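Local coordinates for adhesion and penetration protein autotransporter (Haemophilus influenzae, PDB 3SYJ) that mediates bacterial aggregation, adherence and host-cell invasion as a self-associating autotransporter whose passenger domain joins a probable serine protease to a long beta-helix, at residues Glu649-Thr653 / Ile703-Asn708; Ser697-Thr701 / Lys718-Lys722; Leu737-Gln743 / Val757-Asn763; Leu776-Ser782 / Leu795-Thr801. Residues are numbered along the deposited sequence.

Contact 1 of 4, residues Glu649-Thr653 / Ile703-Asn708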
loop_
_atom_site.group_PDB
_atom_site.type_symbol
_atom_site.label_atom_id
_atom_site.label_comp_id
_atom_site.label_asym_id
_atom_site.label_seq_id
_atom_site.Cartn_x
_atom_site.Cartn_y
_atom_site.Cartn_z
ATOM N N GLU A 649 -5.849 -21.884 7.351
ATOM C CA GLU A 649 -4.970 -20.743 7.559
ATOM C C GLU A 649 -3.497 -21.098 7.364
ATOM O O GLU A 649 -3.016 -22.111 7.876
ATOM C CB GLU A 649 -5.171 -20.147 8.960
ATOM C CG GLU A 649 -4.326 -18.906 9.209
ATOM C CD GLU A 649 -4.435 -18.374 10.632
ATOM O OE1 GLU A 649 -5.480 -18.587 11.282
ATOM O OE2 GLU A 649 -3.471 -17.729 11.095
ATOM N N GLY A 650 -2.782 -20.238 6.642
ATOM C CA GLY A 650 -1.378 -20.451 6.345
ATOM C C GLY A 650 -1.080 -20.076 4.906
ATOM O O GLY A 650 -2.002 -19.915 4.105
ATOM N N ASN A 651 0.200 -19.945 4.566
ATOM C CA ASN A 651 0.583 -19.532 3.220
ATOM C C ASN A 651 0.914 -20.730 2.348
ATOM O O ASN A 651 1.496 -21.703 2.820
ATOM C CB ASN A 651 1.759 -18.552 3.267
ATOM C CG ASN A 651 1.411 -17.259 3.994
ATOM O OD1 ASN A 651 0.319 -16.707 3.833
ATOM N ND2 ASN A 651 2.341 -16.775 4.803
ATOM N N TRP A 652 0.542 -20.654 1.078
ATOM C CA TRP A 652 0.674 -21.788 0.172
ATOM C C TRP A 652 1.790 -21.563 -0.830
ATOM O O TRP A 652 1.909 -20.484 -1.403
ATOM C CB TRP A 652 -0.651 -22.042 -0.569
ATOM C CG TRP A 652 -1.725 -22.633 0.313
ATOM C CD1 TRP A 652 -2.479 -21.974 1.252
ATOM C CD2 TRP A 652 -2.153 -24.003 0.345
ATOM N NE1 TRP A 652 -3.340 -22.853 1.863
ATOM C CE2 TRP A 652 -3.162 -24.102 1.325
ATOM C CE3 TRP A 652 -1.781 -25.151 -0.361
ATOM C CZ2 TRP A 652 -3.799 -25.307 1.618
ATOM C CZ3 TRP A 652 -2.412 -26.348 -0.065
ATOM C CH2 TRP A 652 -3.411 -26.416 0.914
ATOM N N THR A 653 2.607 -22.591 -1.030
ATOM C CA THR A 653 3.577 -22.607 -2.114
ATOM C C THR A 653 3.430 -23.886 -2.935
ATOM O O THR A 653 3.700 -24.986 -2.451
ATOM C CB THR A 653 5.020 -22.499 -1.600
ATOM O OG1 THR A 653 5.177 -21.272 -0.881
ATOM C CG2 THR A 653 5.994 -22.521 -2.769
ATOM N N ILE A 703 -10.026 -19.253 3.076
ATOM C CA ILE A 703 -8.607 -19.527 2.880
ATOM C C ILE A 703 -7.808 -18.331 3.376
ATOM O O ILE A 703 -7.732 -17.302 2.700
ATOM C CB ILE A 703 -8.276 -19.767 1.394
ATOM C CG1 ILE A 703 -9.174 -20.863 0.803
ATOM C CG2 ILE A 703 -6.809 -20.115 1.230
ATOM C CD1 ILE A 703 -9.321 -20.781 -0.714
ATOM N N ASN A 704 -7.212 -18.465 4.554
ATOM C CA ASN A 704 -6.555 -17.339 5.206
ATOM C C ASN A 704 -5.037 -17.361 5.062
ATOM O O ASN A 704 -4.305 -17.769 5.970
ATOM C CB ASN A 704 -6.982 -17.256 6.675
ATOM C CG ASN A 704 -8.476 -16.986 6.829
ATOM O OD1 ASN A 704 -9.091 -16.333 5.982
ATOM N ND2 ASN A 704 -9.066 -17.497 7.904
ATOM N N GLY A 705 -4.573 -16.909 3.903
ATOM C CA GLY A 705 -3.160 -16.909 3.585
ATOM C C GLY A 705 -2.968 -16.450 2.158
ATOM O O GLY A 705 -3.920 -16.048 1.490
ATOM N N SER A 706 -1.735 -16.508 1.683
ATOM C CA SER A 706 -1.454 -16.111 0.317
ATOM C C SER A 706 -1.064 -17.338 -0.468
ATOM O O SER A 706 -0.790 -18.387 0.110
ATOM C CB SER A 706 -0.310 -15.107 0.290
ATOM O OG SER A 706 0.812 -15.659 0.962
ATOM N N ILE A 707 -1.041 -17.212 -1.787
ATOM C CA ILE A 707 -0.702 -18.336 -2.636
ATOM C C ILE A 707 0.423 -17.985 -3.598
ATOM O O ILE A 707 0.361 -16.991 -4.314
ATOM C CB ILE A 707 -1.926 -18.833 -3.428
ATOM C CG1 ILE A 707 -3.076 -19.164 -2.475
ATOM C CG2 ILE A 707 -1.560 -20.052 -4.279
ATOM C CD1 ILE A 707 -4.312 -19.694 -3.174
ATOM N N ASN A 708 1.460 -18.807 -3.599
ATOM C CA ASN A 708 2.529 -18.647 -4.561
ATOM C C ASN A 708 2.626 -19.865 -5.447
ATOM O O ASN A 708 2.770 -20.987 -4.959
ATOM C CB ASN A 708 3.856 -18.414 -3.858
ATOM C CG ASN A 708 4.000 -17.004 -3.363
ATOM O OD1 ASN A 708 4.991 -16.337 -3.656
ATOM N ND2 ASN A 708 3.004 -16.528 -2.624
HETATM O O HOH W 1 -8.190 -18.975 10.218
HETATM O O HOH W 2 -1.750 -16.460 6.407
#
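Two successive coils of the beta-helix pair in parallel here, at a corner where strand 645-654 bends at G650 and strand 701-709 breaks at G705 and S706. Main-chain bonds run along the seam: G650 N to N704 O (3.0 Å), W652 N to S706 O (2.8 Å) and N708 N to W652 O (2.8 Å). Each glycine has its own reason: at the backbone angles of G650 a CB would press on the carbonyl of E649, and a CB on G705 would clash with G650 O, whereas the bare G705 CA gives that oxygen a straight CA-H...O contact (3.3 Å). N651 OD1 accepts S706 N (3.0 Å) and, weakly, S706 OG (3.1 Å). In this solenoid one face of the sheet looks into the core: W652 and I707 meet there, CB to CG1 4.2 Å, and the indole stacks on F632 and meets F662 edge-to-face. On the other face, polar E649 and N704 tolerate solvent, sharing a water 2.9 Å from both E649 OE1 and N704 ND2, while N704 OD1 bonds N724.

Contact 2 of 4, residues Ser697-Thr701 / Lys718-Lys722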
loop_
_atom_site.group_PDB
_atom_site.type_symbol
_atom_site.label_atom_id
_atom_site.label_comp_id
_atom_site.label_asym_id
_atom_site.label_seq_id
_atom_site.Cartn_x
_atom_site.Cartn_y
_atom_site.Cartn_z
ATOM N N SER A 697 -25.817 -26.426 3.754
ATOM C CA SER A 697 -25.160 -26.836 4.987
ATOM C C SER A 697 -23.641 -26.703 4.886
ATOM O O SER A 697 -22.941 -26.723 5.890
ATOM C CB SER A 697 -25.529 -28.274 5.344
ATOM O OG SER A 697 -24.687 -29.182 4.655
ATOM N N ILE A 698 -23.133 -26.561 3.671
ATOM C CA ILE A 698 -21.696 -26.453 3.479
ATOM C C ILE A 698 -21.190 -25.006 3.561
ATOM O O ILE A 698 -21.633 -24.140 2.804
ATOM C CB ILE A 698 -21.276 -27.088 2.148
ATOM C CG1 ILE A 698 -21.729 -28.550 2.106
ATOM C CG2 ILE A 698 -19.772 -26.953 1.954
ATOM C CD1 ILE A 698 -21.458 -29.260 0.802
ATOM N N PRO A 699 -20.254 -24.741 4.489
ATOM C CA PRO A 699 -19.677 -23.404 4.673
ATOM C C PRO A 699 -18.764 -23.014 3.518
ATOM O O PRO A 699 -18.179 -23.893 2.883
ATOM C CB PRO A 699 -18.840 -23.568 5.949
ATOM C CG PRO A 699 -18.499 -25.020 5.959
ATOM C CD PRO A 699 -19.778 -25.665 5.533
ATOM N N LYS A 700 -18.662 -21.716 3.247
ATOM C CA LYS A 700 -17.700 -21.212 2.278
ATOM C C LYS A 700 -16.330 -21.139 2.945
ATOM O O LYS A 700 -16.113 -20.343 3.857
ATOM C CB LYS A 700 -18.102 -19.822 1.785
ATOM C CG LYS A 700 -19.332 -19.801 0.898
ATOM C CD LYS A 700 -19.579 -18.419 0.320
ATOM C CE LYS A 700 -20.962 -18.330 -0.327
ATOM N NZ LYS A 700 -21.249 -16.947 -0.816
ATOM N N THR A 701 -15.403 -21.963 2.480
ATOM C CA THR A 701 -14.091 -22.051 3.101
ATOM C C THR A 701 -13.339 -20.722 3.083
ATOM O O THR A 701 -13.133 -20.129 2.024
ATOM C CB THR A 701 -13.235 -23.092 2.391
ATOM O OG1 THR A 701 -13.938 -24.342 2.372
ATOM C CG2 THR A 701 -11.904 -23.249 3.101
ATOM N N LYS A 718 -12.546 -22.360 -6.226
ATOM C CA LYS A 718 -13.846 -22.449 -6.881
ATOM C C LYS A 718 -14.976 -22.701 -5.898
ATOM O O LYS A 718 -14.758 -23.212 -4.796
ATOM C CB LYS A 718 -13.822 -23.583 -7.905
ATOM C CG LYS A 718 -13.736 -24.953 -7.260
ATOM C CD LYS A 718 -13.281 -26.019 -8.224
ATOM C CE LYS A 718 -13.453 -27.395 -7.598
ATOM N NZ LYS A 718 -12.848 -28.467 -8.432
ATOM N N GLY A 719 -16.188 -22.351 -6.311
ATOM C CA GLY A 719 -17.382 -22.669 -5.550
ATOM C C GLY A 719 -17.415 -22.076 -4.152
ATOM O O GLY A 719 -17.181 -20.882 -3.966
ATOM N N LEU A 720 -17.712 -22.921 -3.170
ATOM C CA LEU A 720 -17.894 -22.489 -1.789
ATOM C C LEU A 720 -16.552 -22.242 -1.110
ATOM O O LEU A 720 -16.128 -22.987 -0.219
ATOM C CB LEU A 720 -18.702 -23.532 -1.024
ATOM C CG LEU A 720 -20.093 -23.774 -1.608
ATOM C CD1 LEU A 720 -20.855 -24.805 -0.799
ATOM C CD2 LEU A 720 -20.856 -22.467 -1.671
ATOM N N ALA A 721 -15.884 -21.189 -1.555
ATOM C CA ALA A 721 -14.555 -20.870 -1.068
ATOM C C ALA A 721 -14.280 -19.391 -1.265
ATOM O O ALA A 721 -14.761 -18.773 -2.221
ATOM C CB ALA A 721 -13.508 -21.700 -1.793
ATOM N N LYS A 722 -13.510 -18.833 -0.340
ATOM C CA LYS A 722 -13.128 -17.436 -0.384
ATOM C C LYS A 722 -11.654 -17.316 -0.022
ATOM O O LYS A 722 -11.236 -17.706 1.071
ATOM C CB LYS A 722 -13.986 -16.630 0.588
ATOM C CG LYS A 722 -13.647 -15.155 0.664
ATOM C CD LYS A 722 -14.584 -14.461 1.634
ATOM C CE LYS A 722 -14.404 -12.959 1.624
ATOM N NZ LYS A 722 -15.456 -12.304 2.463
#
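After helix 692-697 the chain runs through I698 and P699 into strand 701-709, and the loop leading into strand 721-723 on the next coil lies beside it. The two come into parallel register at T701 and A721. L720 O accepts T701 N (3.0 Å) and also takes a CA-H...O contact from K700 CA (3.4 Å). T701 O is used in the same way, by K722 N (2.7 Å) and A721 CA (3.5 Å). A721 N is satisfied within its own segment by G719 O (2.8 Å), closing an inverse gamma turn centred on L720; the turn opens with G719, whose positive phi favours glycine. P699 has no N-H to leave unsatisfied. T701 OG1 turns to V645 O, which lets a threonine be buried beside the small A721, and K700 O is bonded by Q702 NE2. Ahead of the pairing, I698 CG2 packs on L720 CD1 (3.7 Å), an apolar contact between two branched side chains, while the lysine side chains of K700 and K722 end away from the opposite segment. The polar links between the segments are thus entirely main-chain, so the sequence bears on this contact chiefly through apolar fit and turn propensity.

Contact 3 of 4, residues Leu737-Gln743 / Val757-Asn763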
loop_
_atom_site.group_PDB
_atom_site.type_symbol
_atom_site.label_atom_id
_atom_site.label_comp_id
_atom_site.label_asym_id
_atom_site.label_seq_id
_atom_site.Cartn_x
_atom_site.Cartn_y
_atom_site.Cartn_z
ATOM N N LEU A 737 -9.830 -18.619 -10.716
ATOM C CA LEU A 737 -10.889 -18.318 -9.763
ATOM C C LEU A 737 -12.187 -18.499 -10.520
ATOM O O LEU A 737 -12.425 -17.807 -11.510
ATOM C CB LEU A 737 -10.768 -16.878 -9.258
ATOM C CG LEU A 737 -11.706 -16.448 -8.126
ATOM C CD1 LEU A 737 -11.339 -17.137 -6.818
ATOM C CD2 LEU A 737 -11.670 -14.943 -7.951
ATOM N N SER A 738 -13.022 -19.434 -10.077
ATOM C CA SER A 738 -14.204 -19.793 -10.854
ATOM C C SER A 738 -15.429 -20.167 -10.032
ATOM O O SER A 738 -15.403 -20.178 -8.802
ATOM C CB SER A 738 -13.876 -20.947 -11.807
ATOM O OG SER A 738 -13.737 -22.164 -11.098
ATOM N N ASN A 739 -16.511 -20.474 -10.740
ATOM C CA ASN A 739 -17.720 -21.001 -10.125
ATOM C C ASN A 739 -18.193 -20.203 -8.921
ATOM O O ASN A 739 -18.557 -20.759 -7.885
ATOM C CB ASN A 739 -17.522 -22.475 -9.777
ATOM C CG ASN A 739 -17.258 -23.323 -11.011
ATOM O OD1 ASN A 739 -18.177 -23.620 -11.772
ATOM N ND2 ASN A 739 -16.002 -23.703 -11.222
ATOM N N ASN A 740 -18.181 -18.884 -9.082
ATOM C CA ASN A 740 -18.749 -17.964 -8.104
ATOM C C ASN A 740 -17.963 -17.838 -6.797
ATOM O O ASN A 740 -18.479 -17.324 -5.805
ATOM C CB ASN A 740 -20.209 -18.312 -7.814
ATOM C CG ASN A 740 -20.992 -17.118 -7.318
ATOM O OD1 ASN A 740 -21.519 -17.121 -6.201
ATOM N ND2 ASN A 740 -21.052 -16.070 -8.139
ATOM N N ALA A 741 -16.716 -18.298 -6.797
ATOM C CA ALA A 741 -15.855 -18.098 -5.639
ATOM C C ALA A 741 -15.462 -16.632 -5.544
ATOM O O ALA A 741 -15.635 -15.874 -6.497
ATOM C CB ALA A 741 -14.618 -18.978 -5.724
ATOM N N THR A 742 -14.927 -16.240 -4.392
ATOM C CA THR A 742 -14.521 -14.863 -4.151
ATOM C C THR A 742 -13.068 -14.799 -3.694
ATOM O O THR A 742 -12.601 -15.678 -2.966
ATOM C CB THR A 742 -15.410 -14.213 -3.078
ATOM O OG1 THR A 742 -16.767 -14.234 -3.520
ATOM C CG2 THR A 742 -14.995 -12.774 -2.816
ATOM N N GLN A 743 -12.353 -13.768 -4.138
ATOM C CA GLN A 743 -11.025 -13.476 -3.605
ATOM C C GLN A 743 -10.927 -12.048 -3.090
ATOM O O GLN A 743 -11.234 -11.102 -3.808
ATOM C CB GLN A 743 -9.921 -13.703 -4.641
ATOM C CG GLN A 743 -8.564 -13.190 -4.150
ATOM C CD GLN A 743 -7.446 -13.346 -5.165
ATOM O OE1 GLN A 743 -7.675 -13.738 -6.309
ATOM N NE2 GLN A 743 -6.222 -13.030 -4.745
ATOM N N VAL A 757 -10.301 -15.359 -14.237
ATOM C CA VAL A 757 -11.460 -15.231 -13.369
ATOM C C VAL A 757 -12.678 -15.568 -14.203
ATOM O O VAL A 757 -13.133 -14.752 -15.009
ATOM C CB VAL A 757 -11.596 -13.805 -12.787
ATOM C CG1 VAL A 757 -12.919 -13.652 -12.052
ATOM C CG2 VAL A 757 -10.428 -13.491 -11.864
ATOM N N ASP A 758 -13.186 -16.782 -14.030
ATOM C CA ASP A 758 -14.340 -17.248 -14.791
ATOM C C ASP A 758 -15.593 -17.266 -13.921
ATOM O O ASP A 758 -15.731 -18.100 -13.028
ATOM C CB ASP A 758 -14.070 -18.638 -15.380
ATOM C CG ASP A 758 -15.176 -19.107 -16.315
ATOM O OD1 ASP A 758 -16.327 -18.650 -16.154
ATOM O OD2 ASP A 758 -14.895 -19.935 -17.208
ATOM N N ASN A 759 -16.509 -16.346 -14.192
ATOM C CA ASN A 759 -17.734 -16.240 -13.413
ATOM C C ASN A 759 -17.430 -16.269 -11.918
ATOM O O ASN A 759 -17.967 -17.088 -11.178
ATOM C CB ASN A 759 -18.705 -17.363 -13.782
ATOM C CG ASN A 759 -20.071 -17.194 -13.129
ATOM O OD1 ASN A 759 -20.551 -16.076 -12.941
ATOM N ND2 ASN A 759 -20.703 -18.310 -12.785
ATOM N N ALA A 760 -16.554 -15.374 -11.480
ATOM C CA ALA A 760 -16.205 -15.274 -10.073
ATOM C C ALA A 760 -15.924 -13.825 -9.703
ATOM O O ALA A 760 -15.975 -12.939 -10.557
ATOM C CB ALA A 760 -15.003 -16.146 -9.762
ATOM N N ASN A 761 -15.599 -13.594 -8.436
ATOM C CA ASN A 761 -15.480 -12.237 -7.917
ATOM C C ASN A 761 -14.094 -11.916 -7.388
ATOM O O ASN A 761 -13.755 -12.259 -6.253
ATOM C CB ASN A 761 -16.521 -12.022 -6.825
ATOM C CG ASN A 761 -17.825 -12.737 -7.132
ATOM O OD1 ASN A 761 -18.477 -12.456 -8.140
ATOM N ND2 ASN A 761 -18.201 -13.685 -6.275
ATOM N N LEU A 762 -13.290 -11.254 -8.213
ATOM C CA LEU A 762 -11.978 -10.794 -7.780
ATOM C C LEU A 762 -12.096 -9.389 -7.220
ATOM O O LEU A 762 -12.251 -8.418 -7.961
ATOM C CB LEU A 762 -10.970 -10.813 -8.930
ATOM C CG LEU A 762 -9.620 -10.166 -8.613
ATOM C CD1 LEU A 762 -8.965 -10.831 -7.415
ATOM C CD2 LEU A 762 -8.701 -10.231 -9.817
ATOM N N ASN A 763 -12.042 -9.297 -5.899
ATOM C CA ASN A 763 -12.036 -8.024 -5.208
ATOM C C ASN A 763 -10.598 -7.618 -4.894
ATOM O O ASN A 763 -10.110 -7.814 -3.778
ATOM C CB ASN A 763 -12.877 -8.125 -3.934
ATOM C CG ASN A 763 -12.841 -6.858 -3.109
ATOM O OD1 ASN A 763 -12.088 -5.933 -3.408
ATOM N ND2 ASN A 763 -13.654 -6.810 -2.058
HETATM O O HOH W 3 -16.942 -20.980 -13.557
HETATM O O HOH W 4 -19.741 -21.080 -13.136
#
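L737 lies over the methyl group of A760, CG to CB 3.7 Å, and extends CD2 to within 4.3 Å of L762 CB, while its own CB is 4.3 Å from V757 CG2. Alanine suits the inside of the corner, where a larger residue would crowd that leucine. The two coils run parallel, but L737 to T742 spans one residue more than V757 to N761, and the extra residue is taken up in a type I' turn from S738 to A741. N739 and N740 take the positive phi angles at its centre, and N759 on the facing coil has a positive phi too, a conformation asparagine tolerates well. Across the corner N740 N donates to N759 O (2.8 Å); before it D758 N reaches L737 O (2.8 Å), and after it N761 N reaches A741 O (3.0 Å) and Q743 N reaches N761 O (3.0 Å). N761 ND2 adds a bond to T742 OG1 (3.2 Å) on the outer face. Q743 points inward, its NE2 bonded to G725 O, though OE1 is buried without a partner. Within the right-handed beta-helix, strand 714-718 packs on the L737 side and strand 773-777 on the V757 side, where S779 OG bonds both V757 O and A760 N.

Contact 4 of 4, residues Leu776-Ser782 / Leu795-Thr801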
loop_
_atom_site.group_PDB
_atom_site.type_symbol
_atom_site.label_atom_id
_atom_site.label_comp_id
_atom_site.label_asym_id
_atom_site.label_seq_id
_atom_site.Cartn_x
_atom_site.Cartn_y
_atom_site.Cartn_z
ATOM N N LEU A 776 -10.383 -12.678 -18.167
ATOM C CA LEU A 776 -11.591 -12.380 -17.418
ATOM C C LEU A 776 -12.779 -12.845 -18.235
ATOM O O LEU A 776 -13.092 -12.256 -19.268
ATOM C CB LEU A 776 -11.686 -10.878 -17.183
ATOM C CG LEU A 776 -12.856 -10.352 -16.364
ATOM C CD1 LEU A 776 -12.831 -10.944 -14.964
ATOM C CD2 LEU A 776 -12.779 -8.841 -16.307
ATOM N N LYS A 777 -13.432 -13.913 -17.788
ATOM C CA LYS A 777 -14.536 -14.493 -18.545
ATOM C C LYS A 777 -15.817 -14.479 -17.738
ATOM O O LYS A 777 -15.805 -14.786 -16.551
ATOM C CB LYS A 777 -14.219 -15.937 -18.941
ATOM C CG LYS A 777 -12.803 -16.162 -19.417
ATOM C CD LYS A 777 -12.576 -17.614 -19.814
ATOM C CE LYS A 777 -11.117 -17.852 -20.196
ATOM N NZ LYS A 777 -10.894 -19.201 -20.790
ATOM N N ASN A 778 -16.920 -14.129 -18.390
ATOM C CA ASN A 778 -18.236 -14.243 -17.781
ATOM C C ASN A 778 -18.275 -13.649 -16.384
ATOM O O ASN A 778 -18.949 -14.174 -15.499
ATOM C CB ASN A 778 -18.662 -15.708 -17.727
ATOM C CG ASN A 778 -18.525 -16.400 -19.065
ATOM O OD1 ASN A 778 -17.543 -17.099 -19.319
ATOM N ND2 ASN A 778 -19.499 -16.193 -19.938
ATOM N N SER A 779 -17.552 -12.554 -16.189
ATOM C CA SER A 779 -17.473 -11.931 -14.878
ATOM C C SER A 779 -17.610 -10.427 -14.977
ATOM O O SER A 779 -17.446 -9.842 -16.046
ATOM C CB SER A 779 -16.131 -12.251 -14.216
ATOM O OG SER A 779 -15.879 -13.645 -14.195
ATOM N N HIS A 780 -17.917 -9.804 -13.847
ATOM C CA HIS A 780 -17.809 -8.362 -13.732
ATOM C C HIS A 780 -16.671 -8.041 -12.774
ATOM O O HIS A 780 -16.511 -8.695 -11.741
ATOM C CB HIS A 780 -19.110 -7.718 -13.247
ATOM C CG HIS A 780 -18.952 -6.272 -12.888
ATOM N ND1 HIS A 780 -18.984 -5.263 -13.828
ATOM C CD2 HIS A 780 -18.719 -5.668 -11.697
ATOM C CE1 HIS A 780 -18.799 -4.099 -13.230
ATOM N NE2 HIS A 780 -18.636 -4.317 -11.936
ATOM N N PHE A 781 -15.884 -7.033 -13.130
ATOM C CA PHE A 781 -14.712 -6.651 -12.363
ATOM C C PHE A 781 -14.651 -5.130 -12.288
ATOM O O PHE A 781 -14.930 -4.442 -13.275
ATOM C CB PHE A 781 -13.466 -7.206 -13.040
ATOM C CG PHE A 781 -12.187 -6.875 -12.337
ATOM C CD1 PHE A 781 -11.900 -7.421 -11.095
ATOM C CD2 PHE A 781 -11.254 -6.042 -12.935
ATOM C CE1 PHE A 781 -10.715 -7.130 -10.456
ATOM C CE2 PHE A 781 -10.065 -5.742 -12.301
ATOM C CZ PHE A 781 -9.791 -6.287 -11.059
ATOM N N SER A 782 -14.294 -4.611 -11.116
ATOM C CA SER A 782 -14.343 -3.174 -10.870
ATOM C C SER A 782 -13.077 -2.651 -10.205
ATOM O O SER A 782 -13.117 -1.653 -9.489
ATOM C CB SER A 782 -15.547 -2.829 -9.994
ATOM O OG SER A 782 -15.393 -3.392 -8.702
ATOM N N LEU A 795 -10.664 -10.261 -22.274
ATOM C CA LEU A 795 -12.009 -10.312 -21.720
ATOM C C LEU A 795 -12.937 -11.109 -22.629
ATOM O O LEU A 795 -12.914 -10.946 -23.850
ATOM C CB LEU A 795 -12.567 -8.900 -21.516
ATOM C CG LEU A 795 -12.172 -8.139 -20.245
ATOM C CD1 LEU A 795 -10.695 -7.813 -20.234
ATOM C CD2 LEU A 795 -12.995 -6.869 -20.098
ATOM N N GLU A 796 -13.750 -11.978 -22.037
ATOM C CA GLU A 796 -14.778 -12.684 -22.798
ATOM C C GLU A 796 -16.094 -12.718 -22.036
ATOM O O GLU A 796 -16.160 -13.240 -20.923
ATOM C CB GLU A 796 -14.348 -14.110 -23.139
ATOM C CG GLU A 796 -15.323 -14.808 -24.078
ATOM C CD GLU A 796 -15.135 -16.313 -24.131
ATOM O OE1 GLU A 796 -14.134 -16.820 -23.575
ATOM O OE2 GLU A 796 -15.997 -16.990 -24.733
ATOM N N ASN A 797 -17.138 -12.171 -22.646
ATOM C CA ASN A 797 -18.439 -12.077 -22.001
ATOM C C ASN A 797 -18.313 -11.401 -20.651
ATOM O O ASN A 797 -18.989 -11.775 -19.694
ATOM C CB ASN A 797 -19.057 -13.462 -21.841
ATOM C CG ASN A 797 -19.042 -14.250 -23.131
ATOM O OD1 ASN A 797 -18.707 -15.438 -23.149
ATOM N ND2 ASN A 797 -19.390 -13.585 -24.232
ATOM N N ALA A 798 -17.443 -10.398 -20.586
ATOM C CA ALA A 798 -17.127 -9.739 -19.324
ATOM C C ALA A 798 -17.350 -8.235 -19.370
ATOM O O ALA A 798 -17.288 -7.611 -20.423
ATOM C CB ALA A 798 -15.689 -10.036 -18.926
ATOM N N THR A 799 -17.618 -7.655 -18.211
ATOM C CA THR A 799 -17.650 -6.210 -18.082
ATOM C C THR A 799 -16.572 -5.785 -17.090
ATOM O O THR A 799 -16.330 -6.465 -16.088
ATOM C CB THR A 799 -19.027 -5.702 -17.612
ATOM O OG1 THR A 799 -19.334 -6.253 -16.325
ATOM C CG2 THR A 799 -20.108 -6.096 -18.604
ATOM N N TRP A 800 -15.920 -4.668 -17.383
ATOM C CA TRP A 800 -14.894 -4.127 -16.503
ATOM C C TRP A 800 -15.106 -2.634 -16.291
ATOM O O TRP A 800 -15.126 -1.861 -17.250
ATOM C CB TRP A 800 -13.509 -4.383 -17.096
ATOM C CG TRP A 800 -12.392 -3.767 -16.325
ATOM C CD1 TRP A 800 -12.358 -3.521 -14.985
ATOM C CD2 TRP A 800 -11.129 -3.338 -16.843
ATOM N NE1 TRP A 800 -11.157 -2.955 -14.636
ATOM C CE2 TRP A 800 -10.383 -2.834 -15.760
ATOM C CE3 TRP A 800 -10.555 -3.331 -18.121
ATOM C CZ2 TRP A 800 -9.090 -2.325 -15.913
ATOM C CZ3 TRP A 800 -9.273 -2.824 -18.270
ATOM C CH2 TRP A 800 -8.556 -2.329 -17.173
ATOM N N THR A 801 -15.278 -2.236 -15.035
ATOM C CA THR A 801 -15.395 -0.819 -14.695
ATOM C C THR A 801 -14.091 -0.293 -14.096
ATOM O O THR A 801 -13.791 -0.519 -12.921
ATOM C CB THR A 801 -16.562 -0.549 -13.727
ATOM O OG1 THR A 801 -17.798 -0.802 -14.398
ATOM C CG2 THR A 801 -16.542 0.898 -13.257
HETATM O O HOH W 5 -14.477 0.811 -10.424
#
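Starting at L795, the second segment puts a leucine directly on L776 of the preceding coil, CD2 of L776 lying 4.0 Å from CG of L795, so that like residues line up one above the other in the interior, as is common in parallel beta-helices. E796 follows on the outer face beside K777; its N donates to L776 O (2.9 Å) and its O accepts N778 N (2.8 Å). N797 then turns the corner with positive phi, matching N778 on the other coil, and the two amides are joined by a weak bond from N778 ND2 to N797 OD1 (3.4 Å). A798 has a methyl small enough to fit inside the bend, with CB 3.8 Å from L776 CG. At T799 strand pairing resumes: T799 N donates to S779 O (3.1 Å), T799 O accepts F781 N (3.0 Å), and the outward-facing OG1 is hydrogen-bonded to H780 ND1 (2.7 Å). W800 points inward with F781, their rings oblique and F781 CD2 3.4 Å from W800 CD1, while W800 NE1 is satisfied by H783 O. T801 N closes the pairing on F781 O (2.8 Å), and a water links T801 O (2.9 Å) with S782 O (3.0 Å). Strand 754-758 flanks the first segment, and strands 816-819 and 806-808 meet the second, W800 touching I818, T806 and L808.

Overall arrangement
All four contacts join coils of one beta-helix. Contacts 2, 3 and 4 follow one another along its axis: centres are about 12 Å apart from contact 2 to 3 and 11 Å from 3 to 4. Contact 1 lies at a different corner, about 16 Å from contact 2, yet the two interlock along the chain, and I703 N lies 2.8 Å from K722 O, a probable hydrogen bond. Contact 3 is the middle piece: A741 CB packs against A721 O of contact 2 (3.5 Å), and N759 N reaches K777 O of contact 4 (2.9 Å, probably hydrogen-bonded). None lies near S218, the active-site serine inferred by similarity in the protease domain.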